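Local coordinates for protein Vlm2 (Streptomyces tsusimaensis, PDB 6ECB) that forms part of the non-ribosomal peptide synthetase for the depsipeptide valinomycin, this chain being its thioesterase domain, which probably processes and releases the enzyme-bound acyl chain, at residues G74-T80 / D207-F212; M123-R127 / R231-I235; R130-I136 / D234-F240; I167-Q173 / L189-R193. One frame throughout, in Å; residues are numbered along the deposited sequence.

Contact 1 (G74-T80 / D207-F212); sequences GLGAGET and DYLDRF
This contact joins a loop of the alpha/beta-hydrolase core to a helix of the lid, inserted between strands 134-137 and 237-241. Residues 74-80 follow strand 67-71 as an irregular loop with a type II beta turn from Gly76 to Glu79, Gly78 taking positive phi (67°). Residues 207-212 are regular helix; the CA atoms of Leu75 and Arg211 lie 5.6 Å apart. Arg211, chi1 m with chi2 and chi3 both t, runs into the curl of the loop. Arg211 NH1 donates to Gly74 O (2.8 Å) and Glu79 O (2.9 Å), Arg211 NH2 to Glu79 O (3.1 Å), and Gly76 O sits over one guanidinium face. Asp207, chi1 t, forms a salt bridge with Arg211 NE through OD2 at 2.8 Å. Leu75 (m, t) packs CB on Tyr208 CE1 at 3.8 Å and CD2 on Arg211 CB at 3.9 Å. Tyr208, chi1 t, sends its hydroxyl to Glu71 and Thr50. One water donates to both Asp207 OD2 (2.7 Å) and Leu75 O (2.8 Å).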
loop_
_atom_site.group_PDB
_atom_site.type_symbol
_atom_site.label_atom_id
_atom_site.label_comp_id
_atom_site.label_asym_id
_atom_site.label_seq_id
_atom_site.Cartn_x
_atom_site.Cartn_y
_atom_site.Cartn_z
ATOM N N GLY A 74 4.997 -10.829 -11.200
ATOM C CA GLY A 74 6.160 -11.651 -10.942
ATOM C C GLY A 74 6.239 -12.238 -9.556
ATOM O O GLY A 74 7.236 -12.886 -9.233
ATOM N N LEU A 75 5.230 -12.013 -8.719
ATOM C CA LEU A 75 5.196 -12.601 -7.386
ATOM C C LEU A 75 4.609 -14.014 -7.367
ATOM O O LEU A 75 4.814 -14.726 -6.381
ATOM C CB LEU A 75 4.413 -11.689 -6.433
ATOM C CG LEU A 75 4.993 -10.292 -6.150
ATOM C CD1 LEU A 75 4.134 -9.523 -5.171
ATOM C CD2 LEU A 75 6.427 -10.315 -5.633
ATOM N N GLY A 76 3.955 -14.465 -8.453
ATOM C CA GLY A 76 3.343 -15.785 -8.470
ATOM C C GLY A 76 4.310 -16.911 -8.802
ATOM O O GLY A 76 5.375 -16.719 -9.386
ATOM N N ALA A 77 3.922 -18.134 -8.430
ATOM C CA ALA A 77 4.814 -19.271 -8.602
ATOM C C ALA A 77 5.036 -19.554 -10.083
ATOM O O ALA A 77 4.122 -19.426 -10.904
ATOM C CB ALA A 77 4.249 -20.510 -7.911
ATOM N N GLY A 78 6.270 -19.912 -10.421
ATOM C CA GLY A 78 6.609 -20.210 -11.799
ATOM C C GLY A 78 6.547 -19.037 -12.752
ATOM O O GLY A 78 6.722 -19.232 -13.959
ATOM N N GLU A 79 6.310 -17.826 -12.259
ATOM C CA GLU A 79 6.333 -16.642 -13.102
ATOM C C GLU A 79 7.744 -16.070 -13.184
ATOM O O GLU A 79 8.616 -16.358 -12.365
ATOM C CB GLU A 79 5.394 -15.567 -12.576
ATOM C CG GLU A 79 3.941 -15.951 -12.507
ATOM C CD GLU A 79 3.069 -14.780 -12.070
ATOM O OE1 GLU A 79 3.603 -13.677 -11.836
ATOM O OE2 GLU A 79 1.842 -14.967 -11.949
ATOM N N THR A 80 7.961 -15.271 -14.182
ATOM C CA THR A 80 9.227 -14.571 -14.259
ATOM C C THR A 80 9.197 -13.411 -13.265
ATOM O O THR A 80 8.249 -12.626 -13.280
ATOM C CB THR A 80 9.465 -14.043 -15.663
ATOM O OG1 THR A 80 9.088 -15.041 -16.625
ATOM C CG2 THR A 80 10.931 -13.706 -15.839
ATOM N N ASP A 207 8.332 -19.336 -1.741
ATOM C CA ASP A 207 8.660 -18.667 -2.996
ATOM C C ASP A 207 8.114 -17.241 -3.042
ATOM O O ASP A 207 8.796 -16.317 -3.500
ATOM C CB ASP A 207 8.100 -19.492 -4.144
ATOM C CG ASP A 207 8.517 -18.969 -5.478
ATOM O OD1 ASP A 207 9.732 -19.029 -5.767
ATOM O OD2 ASP A 207 7.628 -18.498 -6.226
ATOM N N TYR A 208 6.865 -17.042 -2.613
ATOM C CA TYR A 208 6.293 -15.706 -2.604
ATOM C C TYR A 208 7.091 -14.778 -1.704
ATOM O O TYR A 208 7.339 -13.616 -2.047
ATOM C CB TYR A 208 4.837 -15.776 -2.126
ATOM C CG TYR A 208 4.080 -14.492 -2.225
ATOM C CD1 TYR A 208 3.290 -14.202 -3.332
ATOM C CD2 TYR A 208 4.134 -13.551 -1.204
ATOM C CE1 TYR A 208 2.585 -13.032 -3.415
ATOM C CE2 TYR A 208 3.442 -12.389 -1.283
ATOM C CZ TYR A 208 2.672 -12.127 -2.397
ATOM O OH TYR A 208 1.997 -10.968 -2.456
ATOM N N LEU A 209 7.470 -15.260 -0.529
ATOM C CA LEU A 209 8.225 -14.422 0.394
ATOM C C LEU A 209 9.551 -13.992 -0.219
ATOM O O LEU A 209 9.966 -12.833 -0.090
ATOM C CB LEU A 209 8.456 -15.196 1.696
ATOM C CG LEU A 209 9.300 -14.499 2.754
ATOM C CD1 LEU A 209 8.667 -13.185 3.183
ATOM C CD2 LEU A 209 9.494 -15.432 3.942
ATOM N N ASP A 210 10.251 -14.934 -0.850
ATOM C CA ASP A 210 11.502 -14.601 -1.523
ATOM C C ASP A 210 11.283 -13.537 -2.587
ATOM O O ASP A 210 12.039 -12.559 -2.676
ATOM C CB ASP A 210 12.087 -15.872 -2.139
ATOM C CG ASP A 210 13.461 -15.644 -2.719
ATOM O OD1 ASP A 210 14.385 -15.386 -1.917
ATOM O OD2 ASP A 210 13.616 -15.708 -3.961
ATOM N N ARG A 211 10.232 -13.690 -3.385
ATOM C CA ARG A 211 9.995 -12.741 -4.463
ATOM C C ARG A 211 9.611 -11.384 -3.906
ATOM O O ARG A 211 10.041 -10.347 -4.414
ATOM C CB ARG A 211 8.914 -13.273 -5.394
ATOM C CG ARG A 211 9.348 -14.499 -6.197
ATOM C CD ARG A 211 8.147 -15.121 -6.908
ATOM N NE ARG A 211 8.522 -16.325 -7.660
ATOM C CZ ARG A 211 8.712 -16.373 -8.977
ATOM N NH1 ARG A 211 8.555 -15.289 -9.720
ATOM N NH2 ARG A 211 9.058 -17.516 -9.554
ATOM N N PHE A 212 8.826 -11.378 -2.830
ATOM C CA PHE A 212 8.459 -10.128 -2.186
ATOM C C PHE A 212 9.696 -9.409 -1.656
ATOM O O PHE A 212 9.853 -8.197 -1.845
ATOM C CB PHE A 212 7.468 -10.392 -1.038
ATOM C CG PHE A 212 7.397 -9.247 -0.077
ATOM C CD1 PHE A 212 6.594 -8.177 -0.346
ATOM C CD2 PHE A 212 8.191 -9.229 1.063
ATOM C CE1 PHE A 212 6.558 -7.100 0.495
ATOM C CE2 PHE A 212 8.168 -8.147 1.921
ATOM C CZ PHE A 212 7.351 -7.092 1.644
HETATM O O HOH W 1 5.296 -17.346 -5.374
#

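Contact 2 (M123-R127 / R231-I235); sequences MLLDR and RKLDI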
loop_
_atom_site.group_PDB
_atom_site.type_symbol
_atom_site.label_atom_id
_atom_site.label_comp_id
_atom_site.label_asym_id
_atom_site.label_seq_id
_atom_site.Cartn_x
_atom_site.Cartn_y
_atom_site.Cartn_z
ATOM N N MET A 123 -2.858 8.736 -14.366
ATOM C CA MET A 123 -2.894 7.983 -15.614
ATOM C C MET A 123 -4.324 7.594 -15.999
ATOM O O MET A 123 -4.682 7.655 -17.179
ATOM C CB MET A 123 -2.021 6.731 -15.500
ATOM C CG MET A 123 -1.773 5.992 -16.788
ATOM S SD MET A 123 -0.382 4.827 -16.603
ATOM C CE MET A 123 0.987 5.920 -16.309
ATOM N N LEU A 124 -5.144 7.184 -15.031
ATOM C CA LEU A 124 -6.537 6.879 -15.343
ATOM C C LEU A 124 -7.249 8.116 -15.883
ATOM O O LEU A 124 -7.982 8.033 -16.863
ATOM C CB LEU A 124 -7.244 6.338 -14.102
ATOM C CG LEU A 124 -6.761 4.956 -13.654
ATOM C CD1 LEU A 124 -7.400 4.609 -12.322
ATOM C CD2 LEU A 124 -7.063 3.874 -14.681
ATOM N N LEU A 125 -7.044 9.274 -15.247
ATOM C CA LEU A 125 -7.710 10.477 -15.738
ATOM C C LEU A 125 -7.308 10.779 -17.176
ATOM O O LEU A 125 -8.143 11.158 -18.006
ATOM C CB LEU A 125 -7.366 11.659 -14.844
ATOM C CG LEU A 125 -7.897 11.598 -13.420
ATOM C CD1 LEU A 125 -7.280 12.734 -12.618
ATOM C CD2 LEU A 125 -9.373 11.715 -13.391
ATOM N N ASP A 126 -6.029 10.591 -17.493
ATOM C CA ASP A 126 -5.553 10.842 -18.848
ATOM C C ASP A 126 -6.212 9.924 -19.861
ATOM O O ASP A 126 -6.298 10.270 -21.043
ATOM C CB ASP A 126 -4.042 10.658 -18.917
ATOM C CG ASP A 126 -3.281 11.763 -18.241
ATOM O OD1 ASP A 126 -3.859 12.801 -17.884
ATOM O OD2 ASP A 126 -2.075 11.571 -18.055
ATOM N N ARG A 127 -6.654 8.737 -19.427
ATOM C CA ARG A 127 -7.337 7.789 -20.284
ATOM C C ARG A 127 -8.855 7.929 -20.235
ATOM O O ARG A 127 -9.552 7.106 -20.833
ATOM C CB ARG A 127 -6.995 6.337 -19.891
ATOM C CG ARG A 127 -5.525 5.980 -19.879
ATOM C CD ARG A 127 -5.306 4.590 -19.234
ATOM N NE ARG A 127 -6.231 3.589 -19.776
ATOM C CZ ARG A 127 -6.208 2.294 -19.454
ATOM N NH1 ARG A 127 -5.295 1.838 -18.603
ATOM N NH2 ARG A 127 -7.094 1.455 -19.991
ATOM N N ARG A 231 2.307 16.991 -10.934
ATOM C CA ARG A 231 1.174 17.704 -11.512
ATOM C C ARG A 231 0.062 17.695 -10.479
ATOM O O ARG A 231 0.156 17.020 -9.450
ATOM C CB ARG A 231 0.722 17.077 -12.835
ATOM C CG ARG A 231 0.099 15.702 -12.700
ATOM C CD ARG A 231 -0.258 15.149 -14.068
ATOM N NE ARG A 231 -1.700 15.054 -14.276
ATOM C CZ ARG A 231 -2.250 14.505 -15.354
ATOM N NH1 ARG A 231 -1.469 14.016 -16.309
ATOM N NH2 ARG A 231 -3.572 14.432 -15.473
ATOM N N LYS A 232 -0.970 18.494 -10.716
ATOM C CA LYS A 232 -2.093 18.503 -9.800
ATOM C C LYS A 232 -3.114 17.464 -10.248
ATOM O O LYS A 232 -3.372 17.290 -11.444
ATOM C CB LYS A 232 -2.758 19.861 -9.716
ATOM C CG LYS A 232 -1.868 20.990 -9.189
ATOM C CD LYS A 232 -2.758 22.103 -8.727
ATOM C CE LYS A 232 -2.011 23.330 -8.278
ATOM N NZ LYS A 232 -2.927 24.181 -7.483
ATOM N N LEU A 233 -3.703 16.794 -9.279
ATOM C CA LEU A 233 -4.679 15.745 -9.533
ATOM C C LEU A 233 -6.071 16.329 -9.404
ATOM O O LEU A 233 -6.377 17.034 -8.442
ATOM C CB LEU A 233 -4.474 14.595 -8.540
ATOM C CG LEU A 233 -5.386 13.407 -8.682
ATOM C CD1 LEU A 233 -5.122 12.648 -9.970
ATOM C CD2 LEU A 233 -5.195 12.490 -7.481
ATOM N N ASP A 234 -6.919 16.058 -10.398
ATOM C CA ASP A 234 -8.218 16.691 -10.492
ATOM C C ASP A 234 -9.338 15.842 -9.889
ATOM O O ASP A 234 -10.441 15.818 -10.433
ATOM C CB ASP A 234 -8.516 16.990 -11.967
ATOM C CG ASP A 234 -9.775 17.793 -12.157
ATOM O OD1 ASP A 234 -9.974 18.729 -11.376
ATOM O OD2 ASP A 234 -10.573 17.475 -13.066
ATOM N N ILE A 235 -9.053 15.072 -8.842
ATOM C CA ILE A 235 -10.086 14.457 -8.015
ATOM C C ILE A 235 -9.743 14.744 -6.557
ATOM O O ILE A 235 -8.606 15.104 -6.247
ATOM C CB ILE A 235 -10.180 12.932 -8.249
ATOM C CG1 ILE A 235 -8.866 12.233 -7.873
ATOM C CG2 ILE A 235 -10.551 12.650 -9.710
ATOM C CD1 ILE A 235 -8.931 10.701 -8.108
#
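Met123, its side chain resting on helix 86-97, and Leu124 both face elsewhere, so the contact begins with Leu125, whose CB points at the opposing loop. Leu125 CD1 meets Leu233 CD1 at 3.4 Å, a tight apolar touch, while Leu125 CD2 lies 4.0 Å from Ile235 CG2; the CA of Leu125 is nevertheless 8.1 Å from that of Asp234, so side chains rather than backbones bridge the gap. Asp126, one residue on, supplies the charge. Arg231 reaches across from the start of residues 231-235 and forms a salt bridge, NH2 to Asp126 OD1 at 2.9 Å, while Arg231 NH1 donates to both Asp126 OD1 and Asp126 OD2, each at 3.1 Å. At Arg127 the chain leaves the helix, though Arg127 N still bonds Met123 O at 3.2 Å. A leucine packed on Leu233 and Ile235 and a salt bridge at the surface thus join the C-terminal end of a helix that covers one face of the alpha/beta-hydrolase sheet to the loop leading into strand 237-241.

Contact 3 (R130-I136 / D234-F240); sequences RPKGLII and DIPIHVF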
loop_
_atom_site.group_PDB
_atom_site.type_symbol
_atom_site.label_atom_id
_atom_site.label_comp_id
_atom_site.label_asym_id
_atom_site.label_seq_id
_atom_site.Cartn_x
_atom_site.Cartn_y
_atom_site.Cartn_z
ATOM N N ARG A 130 -12.338 8.302 -14.367
ATOM C CA ARG A 130 -12.267 9.216 -13.231
ATOM C C ARG A 130 -12.605 8.522 -11.919
ATOM O O ARG A 130 -13.795 8.297 -11.616
ATOM C CB ARG A 130 -13.205 10.399 -13.456
ATOM C CG ARG A 130 -13.082 11.483 -12.384
ATOM C CD ARG A 130 -14.107 12.587 -12.595
ATOM N NE ARG A 130 -13.967 13.636 -11.581
ATOM C CZ ARG A 130 -13.115 14.661 -11.658
ATOM N NH1 ARG A 130 -12.326 14.843 -12.718
ATOM N NH2 ARG A 130 -13.072 15.537 -10.661
ATOM N N PRO A 131 -11.610 8.183 -11.106
ATOM C CA PRO A 131 -11.902 7.634 -9.776
ATOM C C PRO A 131 -12.635 8.665 -8.926
ATOM O O PRO A 131 -12.592 9.875 -9.177
ATOM C CB PRO A 131 -10.513 7.327 -9.200
ATOM C CG PRO A 131 -9.591 7.263 -10.405
ATOM C CD PRO A 131 -10.167 8.317 -11.341
ATOM N N LYS A 132 -13.288 8.155 -7.883
ATOM C CA LYS A 132 -13.996 9.000 -6.933
ATOM C C LYS A 132 -13.058 9.910 -6.153
ATOM O O LYS A 132 -13.444 11.026 -5.795
ATOM C CB LYS A 132 -14.779 8.108 -5.977
ATOM C CG LYS A 132 -15.697 8.849 -5.031
ATOM C CD LYS A 132 -16.577 7.847 -4.307
ATOM C CE LYS A 132 -17.355 8.502 -3.208
ATOM N NZ LYS A 132 -18.313 9.420 -3.781
ATOM N N GLY A 133 -11.841 9.462 -5.883
ATOM C CA GLY A 133 -10.912 10.215 -5.058
ATOM C C GLY A 133 -9.652 9.408 -4.859
ATOM O O GLY A 133 -9.558 8.240 -5.262
ATOM N N LEU A 134 -8.677 10.059 -4.244
ATOM C CA LEU A 134 -7.416 9.437 -3.870
ATOM C C LEU A 134 -7.315 9.400 -2.355
ATOM O O LEU A 134 -7.475 10.430 -1.696
ATOM C CB LEU A 134 -6.238 10.206 -4.454
ATOM C CG LEU A 134 -4.839 9.802 -3.997
ATOM C CD1 LEU A 134 -4.482 8.444 -4.587
ATOM C CD2 LEU A 134 -3.832 10.834 -4.474
ATOM N N ILE A 135 -7.055 8.208 -1.809
ATOM C CA ILE A 135 -6.879 8.000 -0.380
ATOM C C ILE A 135 -5.394 7.752 -0.129
ATOM O O ILE A 135 -4.841 6.725 -0.556
ATOM C CB ILE A 135 -7.733 6.828 0.116
ATOM C CG1 ILE A 135 -9.210 7.177 -0.058
ATOM C CG2 ILE A 135 -7.358 6.425 1.561
ATOM C CD1 ILE A 135 -10.165 6.021 0.227
ATOM N N ILE A 136 -4.753 8.673 0.586
ATOM C CA ILE A 136 -3.349 8.549 0.972
ATOM C C ILE A 136 -3.292 8.114 2.431
ATOM O O ILE A 136 -3.838 8.781 3.328
ATOM C CB ILE A 136 -2.581 9.864 0.764
ATOM C CG1 ILE A 136 -2.506 10.227 -0.726
ATOM C CG2 ILE A 136 -1.187 9.768 1.423
ATOM C CD1 ILE A 136 -1.757 9.233 -1.587
ATOM N N ASP A 234 -6.919 16.058 -10.398
ATOM C CA ASP A 234 -8.218 16.691 -10.492
ATOM C C ASP A 234 -9.338 15.842 -9.889
ATOM O O ASP A 234 -10.441 15.818 -10.433
ATOM C CB ASP A 234 -8.516 16.990 -11.967
ATOM C CG ASP A 234 -9.775 17.793 -12.157
ATOM O OD1 ASP A 234 -9.974 18.729 -11.376
ATOM O OD2 ASP A 234 -10.573 17.475 -13.066
ATOM N N ILE A 235 -9.053 15.072 -8.842
ATOM C CA ILE A 235 -10.086 14.457 -8.015
ATOM C C ILE A 235 -9.743 14.744 -6.557
ATOM O O ILE A 235 -8.606 15.104 -6.247
ATOM C CB ILE A 235 -10.180 12.932 -8.249
ATOM C CG1 ILE A 235 -8.866 12.233 -7.873
ATOM C CG2 ILE A 235 -10.551 12.650 -9.710
ATOM C CD1 ILE A 235 -8.931 10.701 -8.108
ATOM N N PRO A 236 -10.699 14.602 -5.641
ATOM C CA PRO A 236 -10.413 14.956 -4.243
ATOM C C PRO A 236 -9.414 13.995 -3.633
ATOM O O PRO A 236 -9.426 12.797 -3.916
ATOM C CB PRO A 236 -11.773 14.836 -3.547
ATOM C CG PRO A 236 -12.775 14.724 -4.625
ATOM C CD PRO A 236 -12.117 14.285 -5.852
ATOM N N ILE A 237 -8.572 14.535 -2.760
ATOM C CA ILE A 237 -7.578 13.759 -2.033
ATOM C C ILE A 237 -7.954 13.756 -0.558
ATOM O O ILE A 237 -8.298 14.806 0.004
ATOM C CB ILE A 237 -6.177 14.342 -2.234
ATOM C CG1 ILE A 237 -5.854 14.416 -3.708
ATOM C CG2 ILE A 237 -5.162 13.518 -1.483
ATOM C CD1 ILE A 237 -4.521 15.021 -3.989
ATOM N N HIS A 238 -7.904 12.573 0.068
ATOM C CA HIS A 238 -8.063 12.427 1.510
ATOM C C HIS A 238 -6.766 11.862 2.046
ATOM O O HIS A 238 -6.353 10.788 1.611
ATOM C CB HIS A 238 -9.179 11.467 1.894
ATOM C CG HIS A 238 -10.527 12.102 1.950
ATOM N ND1 HIS A 238 -11.255 12.334 0.813
ATOM C CD2 HIS A 238 -11.267 12.582 2.986
ATOM C CE1 HIS A 238 -12.400 12.909 1.134
ATOM N NE2 HIS A 238 -12.432 13.079 2.450
ATOM N N VAL A 239 -6.139 12.573 2.975
ATOM C CA VAL A 239 -4.866 12.183 3.569
ATOM C C VAL A 239 -5.145 11.780 5.013
ATOM O O VAL A 239 -5.622 12.598 5.805
ATOM C CB VAL A 239 -3.859 13.346 3.530
ATOM C CG1 VAL A 239 -2.513 12.948 4.139
ATOM C CG2 VAL A 239 -3.672 13.874 2.105
ATOM N N PHE A 240 -4.853 10.541 5.361
ATOM C CA PHE A 240 -5.024 10.032 6.716
ATOM C C PHE A 240 -3.624 9.912 7.298
ATOM O O PHE A 240 -2.812 9.138 6.784
ATOM C CB PHE A 240 -5.751 8.677 6.709
ATOM C CG PHE A 240 -7.162 8.768 6.196
ATOM C CD1 PHE A 240 -7.422 8.720 4.823
ATOM C CD2 PHE A 240 -8.218 8.952 7.066
ATOM C CE1 PHE A 240 -8.707 8.853 4.352
ATOM C CE2 PHE A 240 -9.519 9.085 6.596
ATOM C CZ PHE A 240 -9.756 9.029 5.223
#
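Strands 134-136 and 237-240 run side by side and parallel, their axes 4.8 Å apart at closest and 15° from alignment. Leu134 pairs with Ile237, Ile135 with His238 and Ile136 with Val239. Four backbone hydrogen bonds hold the pair: Leu134 N to Pro236 O (2.9 Å), His238 N to Leu134 O (2.8 Å), Ile136 N to His238 O (2.8 Å) and Phe240 N to Ile136 O (2.9 Å). On one face Leu134 CD2 touches Ile237 CG1 at 4.2 Å, and Ile136 packs between Ile237 and Val239; on the other, Ile135 CG2 lies 3.9 Å from Phe240 CE1. Ahead of the strands, Ile235 packs CD1 on Pro131 CB at 3.9 Å and CG2 over one face of the Arg130 guanidinium. Arg130 NH1 closes this exposed end with a salt bridge to Asp234 OD2 at 3.2 Å. With strand 105-110 bonded along the far edge of 134-137 and helices 112-126 and 281-293 covering the two faces, these are neighbouring inner strands in the parallel part of the alpha/beta-hydrolase sheet.

Contact 4 (I167-Q173 / L189-R193); sequences IGGMLDQ and LLLDR
The most unusual residue here is Asp172, a non-glycine with positive phi (54°, psi 43°). It is the C-prime residue of a Schellman motif that ends the short helix 167-170 in the lid of this alpha/beta-hydrolase thioesterase: Gln173 N bonds Gly168 O at 3.0 Å and Asp172 N bonds Gly169 O at 2.9 Å. The turn brings Leu171 and Gln173 round to face residues 189-193, one stretch of helix 183-194. Backbones stay well apart, the nearest CA pair being Gly168 and Leu190 at 6.9 Å, and side chains bridge the gap: Leu190 and Leu171 with Gln173 and Arg193. Leu190 (chi1 m, chi2 t) reaches across, its CD1 3.6 Å from Ile167 CG2 and its CD2 4.0 Å from Gly168 CA. Leu171, also m, t, sets CD1 4.2 Å from Leu190 CB. Gln173 folds back with chi1 and chi2 both m, laying CG on Leu190 CD2 at 3.9 Å and bringing OE1 to 3.5 Å from Arg193 CG. Leu178 of helix 175-179 closes over Gln173, Leu189 and Leu190. Arg193 (chi1 t, chi2 p) has NH1 in a salt bridge to Asp197. Arg193 NE donates to a water at 2.8 Å, and that water lies 3.0 Å from Asp172 O, to which it can donate.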
loop_
_atom_site.group_PDB
_atom_site.type_symbol
_atom_site.label_atom_id
_atom_site.label_comp_id
_atom_site.label_asym_id
_atom_site.label_seq_id
_atom_site.Cartn_x
_atom_site.Cartn_y
_atom_site.Cartn_z
ATOM N N ILE A 167 7.631 -6.720 6.339
ATOM C CA ILE A 167 6.660 -7.810 6.398
ATOM C C ILE A 167 6.597 -8.421 7.799
ATOM O O ILE A 167 5.535 -8.894 8.223
ATOM C CB ILE A 167 6.959 -8.856 5.300
ATOM C CG1 ILE A 167 5.836 -9.894 5.248
ATOM C CG2 ILE A 167 8.337 -9.513 5.508
ATOM C CD1 ILE A 167 5.668 -10.512 3.890
ATOM N N GLY A 168 7.708 -8.426 8.550
ATOM C CA GLY A 168 7.628 -8.812 9.949
ATOM C C GLY A 168 6.571 -8.013 10.693
ATOM O O GLY A 168 5.791 -8.562 11.479
ATOM N N GLY A 169 6.517 -6.710 10.431
ATOM C CA GLY A 169 5.458 -5.893 10.996
ATOM C C GLY A 169 4.094 -6.285 10.465
ATOM O O GLY A 169 3.156 -6.499 11.238
ATOM N N MET A 170 3.968 -6.401 9.134
ATOM C CA MET A 170 2.682 -6.750 8.532
ATOM C C MET A 170 2.117 -8.025 9.153
ATOM O O MET A 170 0.897 -8.221 9.149
ATOM C CB MET A 170 2.813 -6.931 7.004
ATOM C CG MET A 170 3.056 -5.657 6.156
ATOM S SD MET A 170 3.397 -6.069 4.407
ATOM C CE MET A 170 3.834 -4.488 3.677
ATOM N N LEU A 171 2.982 -8.898 9.693
ATOM C CA LEU A 171 2.565 -10.182 10.243
ATOM C C LEU A 171 2.545 -10.203 11.772
ATOM O O LEU A 171 2.554 -11.285 12.366
ATOM C CB LEU A 171 3.471 -11.302 9.722
ATOM C CG LEU A 171 3.327 -11.597 8.217
ATOM C CD1 LEU A 171 4.328 -12.665 7.759
ATOM C CD2 LEU A 171 1.901 -12.041 7.882
ATOM N N ASP A 172 2.512 -9.036 12.417
ATOM C CA ASP A 172 2.409 -8.946 13.881
ATOM C C ASP A 172 3.500 -9.764 14.575
ATOM O O ASP A 172 3.270 -10.445 15.577
ATOM C CB ASP A 172 1.013 -9.376 14.353
ATOM C CG ASP A 172 -0.040 -8.290 14.135
ATOM O OD1 ASP A 172 -0.009 -7.280 14.874
ATOM O OD2 ASP A 172 -0.889 -8.434 13.222
ATOM N N GLN A 173 4.716 -9.677 14.062
ATOM C CA GLN A 173 5.819 -10.455 14.594
ATOM C C GLN A 173 6.674 -9.634 15.556
ATOM O O GLN A 173 6.653 -8.401 15.564
ATOM C CB GLN A 173 6.682 -10.998 13.452
ATOM C CG GLN A 173 5.971 -12.056 12.647
ATOM C CD GLN A 173 5.974 -13.395 13.335
ATOM O OE1 GLN A 173 4.968 -13.825 13.918
ATOM N NE2 GLN A 173 7.117 -14.073 13.284
ATOM N N LEU A 189 10.647 -18.193 10.309
ATOM C CA LEU A 189 9.673 -17.778 11.319
ATOM C C LEU A 189 8.467 -17.114 10.672
ATOM O O LEU A 189 7.328 -17.321 11.103
ATOM C CB LEU A 189 10.299 -16.819 12.328
ATOM C CG LEU A 189 11.254 -17.385 13.377
ATOM C CD1 LEU A 189 11.632 -16.255 14.319
ATOM C CD2 LEU A 189 10.622 -18.537 14.128
ATOM N N LEU A 190 8.694 -16.295 9.646
ATOM C CA LEU A 190 7.567 -15.682 8.966
ATOM C C LEU A 190 6.683 -16.741 8.318
ATOM O O LEU A 190 5.452 -16.654 8.380
ATOM C CB LEU A 190 8.044 -14.673 7.917
ATOM C CG LEU A 190 8.882 -13.500 8.422
ATOM C CD1 LEU A 190 9.166 -12.551 7.273
ATOM C CD2 LEU A 190 8.187 -12.759 9.560
ATOM N N LEU A 191 7.291 -17.744 7.678
ATOM C CA LEU A 191 6.502 -18.799 7.049
ATOM C C LEU A 191 5.745 -19.600 8.103
ATOM O O LEU A 191 4.568 -19.936 7.917
ATOM C CB LEU A 191 7.412 -19.702 6.211
ATOM C CG LEU A 191 8.102 -18.995 5.039
ATOM C CD1 LEU A 191 9.137 -19.894 4.380
ATOM C CD2 LEU A 191 7.076 -18.554 4.026
ATOM N N ASP A 192 6.408 -19.907 9.216
ATOM C CA ASP A 192 5.748 -20.603 10.316
ATOM C C ASP A 192 4.501 -19.846 10.774
ATOM O O ASP A 192 3.467 -20.452 11.091
ATOM C CB ASP A 192 6.729 -20.759 11.471
ATOM C CG ASP A 192 7.784 -21.827 11.213
ATOM O OD1 ASP A 192 7.632 -22.616 10.253
ATOM O OD2 ASP A 192 8.765 -21.872 11.984
ATOM N N ARG A 193 4.596 -18.522 10.840
ATOM C CA ARG A 193 3.459 -17.688 11.221
ATOM C C ARG A 193 2.374 -17.688 10.152
ATOM O O ARG A 193 1.181 -17.641 10.474
ATOM C CB ARG A 193 3.957 -16.266 11.494
ATOM C CG ARG A 193 2.888 -15.147 11.434
ATOM C CD ARG A 193 1.819 -15.261 12.533
ATOM N NE ARG A 193 0.843 -14.172 12.449
ATOM C CZ ARG A 193 -0.134 -14.103 11.545
ATOM N NH1 ARG A 193 -0.281 -15.066 10.642
ATOM N NH2 ARG A 193 -0.966 -13.066 11.536
HETATM O O HOH W 2 1.901 -12.969 14.764
#

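Contacts 2 and 3 belong to the hydrolase core and share Asp234 and Ile235: contact 3 is buried sheet, made by backbone hydrogen bonds, and contact 2 is its more exposed flank, where the helix leading to strand 134-137 rests on the same loop. Contacts 1 and 4 lie about 31 to 36 Å from them, centre to centre, and involve the lid. They touch each other: Phe212 packs on Ile167, and Leu209 on Ile167, Leu190 and Leu191. Both are partly buried, yet contact 1 relies on an arginine bonded to loop carbonyls and contact 4 on leucine, glutamine and arginine side chains with water at its edge. Contact 4 is nested inside the chain loops closed by contacts 1, 2 and 3.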